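Aldehyde dehydrogenase (Burkholderia thailandensis, PDB 5J6B) binds NADPH and, as a member of the aldehyde dehydrogenase family, probably oxidises aldehydes to carboxylic acids with NADP as the cofactor. Local coordinates at residues A[190-193]-A[194-198]; A[271-274]-A[275-279]. All blocks are in the same frame, centred on the assembly; numbering follows the deposited sequence.

Interaction 1 of 2, residues A[190-193]-A[194-198]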
# COMPACT_ATOMS: atom_id res chain seq x y z
N THR A 190 21.97 27.10 -19.52
CA THR A 190 22.65 25.84 -19.19
C THR A 190 22.04 24.67 -19.96
O THR A 190 21.47 23.75 -19.36
CB THR A 190 22.59 25.57 -17.68
OG1 THR A 190 21.21 25.45 -17.29
CG2 THR A 190 23.25 26.69 -16.87
N PRO A 191 22.18 24.65 -21.29
CA PRO A 191 21.55 23.57 -22.07
C PRO A 191 22.43 22.35 -22.33
O PRO A 191 21.91 21.33 -22.81
CB PRO A 191 21.22 24.28 -23.39
CG PRO A 191 22.36 25.25 -23.57
CD PRO A 191 22.83 25.64 -22.16
N ILE A 192 23.73 22.42 -22.04
CA ILE A 192 24.66 21.40 -22.51
C ILE A 192 24.35 20.06 -21.86
O ILE A 192 24.34 19.02 -22.52
CB ILE A 192 26.11 21.82 -22.25
CG1 ILE A 192 26.43 23.14 -22.94
CG2 ILE A 192 27.06 20.72 -22.72
CD1 ILE A 192 27.77 23.73 -22.52
N GLY A 193 24.15 20.06 -20.54
CA GLY A 193 23.91 18.80 -19.85
C GLY A 193 22.69 18.08 -20.39
O GLY A 193 22.73 16.87 -20.65
N ALA A 194 21.59 18.82 -20.57
CA ALA A 194 20.38 18.27 -21.17
C ALA A 194 20.66 17.66 -22.55
O ALA A 194 20.08 16.63 -22.90
CB ALA A 194 19.31 19.35 -21.29
N LEU A 195 21.54 18.29 -23.33
CA LEU A 195 21.82 17.76 -24.66
C LEU A 195 22.76 16.55 -24.62
O LEU A 195 22.69 15.69 -25.50
CB LEU A 195 22.41 18.87 -25.55
CG LEU A 195 21.45 20.03 -25.84
CD1 LEU A 195 22.18 21.18 -26.52
CD2 LEU A 195 20.24 19.56 -26.66
N ILE A 196 23.63 16.47 -23.62
CA ILE A 196 24.40 15.24 -23.43
C ILE A 196 23.48 14.09 -23.02
O ILE A 196 23.65 12.95 -23.47
CB ILE A 196 25.53 15.46 -22.40
CG1 ILE A 196 26.54 16.49 -22.92
CG2 ILE A 196 26.22 14.13 -22.06
CD1 ILE A 196 27.62 16.87 -21.93
N ILE A 197 22.50 14.38 -22.16
CA ILE A 197 21.48 13.38 -21.83
C ILE A 197 20.73 12.95 -23.09
O ILE A 197 20.52 11.75 -23.33
CB ILE A 197 20.51 13.94 -20.77
CG1 ILE A 197 21.22 14.10 -19.41
CG2 ILE A 197 19.30 13.03 -20.63
CD1 ILE A 197 20.38 14.85 -18.38
N GLY A 198 20.34 13.92 -23.92
CA GLY A 198 19.74 13.59 -25.21
C GLY A 198 20.59 12.67 -26.06
O GLY A 198 20.09 11.73 -26.68
O HOH W 1 21.69 21.02 -18.98

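Interaction 2 of 2, residues A[271-274]-A[275-279]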
# COMPACT_ATOMS: atom_id res chain seq x y z
N ARG A 271 24.08 22.78 22.19
CA ARG A 271 25.42 23.30 22.49
C ARG A 271 26.50 22.27 22.16
O ARG A 271 27.51 22.60 21.53
CB ARG A 271 25.53 23.73 23.96
N GLU A 272 26.30 21.02 22.57
CA GLU A 272 27.35 20.02 22.40
C GLU A 272 27.60 19.66 20.93
O GLU A 272 28.64 19.07 20.62
CB GLU A 272 27.02 18.75 23.20
N VAL A 273 26.69 19.99 20.02
CA VAL A 273 26.84 19.61 18.62
C VAL A 273 26.90 20.83 17.71
O VAL A 273 26.61 20.73 16.52
CB VAL A 273 25.72 18.65 18.18
CG1 VAL A 273 25.85 17.30 18.90
CG2 VAL A 273 24.35 19.29 18.42
N LEU A 274 27.30 21.99 18.24
CA LEU A 274 27.25 23.22 17.45
C LEU A 274 28.19 23.17 16.24
O LEU A 274 27.88 23.77 15.20
CB LEU A 274 27.56 24.44 18.32
CG LEU A 274 26.43 24.93 19.23
CD1 LEU A 274 26.86 26.18 19.98
CD2 LEU A 274 25.15 25.21 18.44
N ASP A 275 29.32 22.48 16.34
CA ASP A 275 30.21 22.43 15.18
C ASP A 275 29.55 21.71 14.01
O ASP A 275 29.72 22.11 12.85
CB ASP A 275 31.54 21.77 15.53
CG ASP A 275 32.46 22.71 16.28
OD1 ASP A 275 32.30 23.94 16.13
OD2 ASP A 275 33.34 22.22 17.00
N TYR A 276 28.80 20.65 14.29
CA TYR A 276 28.05 19.97 13.24
C TYR A 276 26.95 20.87 12.68
O TYR A 276 26.76 20.95 11.46
CB TYR A 276 27.46 18.66 13.76
CG TYR A 276 26.32 18.17 12.89
CD1 TYR A 276 26.57 17.52 11.69
CD2 TYR A 276 24.99 18.41 13.25
CE1 TYR A 276 25.54 17.08 10.87
CE2 TYR A 276 23.93 17.98 12.42
CZ TYR A 276 24.22 17.32 11.24
OH TYR A 276 23.20 16.91 10.41
N VAL A 277 26.21 21.54 13.57
CA VAL A 277 25.15 22.44 13.12
C VAL A 277 25.71 23.53 12.22
O VAL A 277 25.16 23.82 11.15
CB VAL A 277 24.41 23.02 14.34
CG1 VAL A 277 23.36 24.05 13.91
CG2 VAL A 277 23.76 21.90 15.14
N VAL A 278 26.83 24.14 12.62
CA VAL A 278 27.42 25.22 11.84
C VAL A 278 27.88 24.71 10.47
O VAL A 278 27.71 25.39 9.45
CB VAL A 278 28.58 25.87 12.62
CG1 VAL A 278 29.43 26.77 11.72
CG2 VAL A 278 27.99 26.68 13.79
N GLU A 279 28.47 23.52 10.44
CA GLU A 279 28.90 22.94 9.17
C GLU A 279 27.72 22.77 8.21
O GLU A 279 27.84 23.08 7.01
CB GLU A 279 29.58 21.60 9.44
CG GLU A 279 29.77 20.77 8.20
CD GLU A 279 30.86 21.33 7.33
OE1 GLU A 279 31.78 21.98 7.89
OE2 GLU A 279 30.80 21.14 6.10
O HOH W 2 30.35 20.79 18.44

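Interaction 1 of 2, residues A[190-193]-A[194-198]
A water bridges T190 O and A194 N, one turn apart at the start of a helix: it accepts from A194 N at 2.7 Å and donates to T190 O, standing where a direct backbone bond would otherwise run. From the next residue on, the amides reach their carbonyls directly. P191 O takes L195 N at 3.1 Å with the N-H bent to 146°, and I192 O receives I196 N at 2.9 Å. The N-H angles become straighter along the turn, reaching 166° for I197 N to G193 O.

Side chains lean back over the same carbonyls. CG of L195 lies beside its own backbone N (chi1 -65°), which lays it 3.3 Å from P191 O. CG1 of I196 does likewise against I192 O at 3.4 Å, and CG1 of I197 against G193 O. I192 meets I196 through its branch methyl, CG2 to the end methyl CD1 at 4.0 Å, a light touch one turn apart.

E98 receives the amides of I192 and G193 on its two carboxylate oxygens, a charge that probably suits the positive helix end.

Helix 192-202 connects strands 182-185 and 211-213 in a beta-alpha-beta unit, with helix 88-99 and strands 13-18 and 29-32 packed against it.

Interaction 2 of 2, residues A[271-274]-A[275-279]
V273 and V277 stand one turn apart on the same side of a helix start, their CG2 methyls meeting loosely at 4.2 Å. V273 occupies the N-cap position, and its carbonyl oxygen accepts V277 N at 3.1 Å in an almost straight bond, 166°. V277 holds CG1 anti to its backbone N (chi1 175°), which leaves CG2 bent back beside that nitrogen and 3.4 Å from V273 O. V278 repeats the pattern one residue on: its CG2 presses to 3.2 Å from L274 O, which also takes V278 N at 2.8 Å. The methyls of V278 pack on helix 303-319.

Y276 is turned differently. With CG anti to the backbone N (chi1 160°), its ring swings out from the helix and has V273 O at its edge, near the ring plane. R485 of the second subunit makes a cation-pi contact with the ring and packs on V273.

D275 points to the other side, toward a salt bridge with K312, and E279 pairs with K316 of the same helix. The D275 amide is met by a water at 2.9 Å, which donates to E272 O across the turn.

At the far end of the ring, the Y276 hydroxyl is hydrogen-bonded to N442 O and to R483 NH1 of the second subunit. A carbonyl oxygen can only accept, so the hydroxyl gives its proton to N442 O and receives an N-H from that arginine. Two bonds thus hold the end of the ring, and the helix start ties this subunit to its neighbour.

In the fold
Along the chain the two interactions come in series, neither nested nor crossed; each is a local contact between residues up to one helical turn apart, closing no long loop. Interaction 1, at 190-198, follows strand 182-185 and opens the helix leading to strand 211-213, in the sheet that forms the Rossmann-like cofactor domain of this family; the side chain of P191 is about 8 Å from bound NADPH. Interaction 2, at 271-279, opens the helix between strands 263-266 and 298-302, parallel neighbours in another sheet. The centres of interaction 1 and interaction 2 are 39 Å apart, on opposite sides of the chain's centre. Interaction 1 ties its helix to elements of its own chain, whereas interaction 2 also reaches the second subunit.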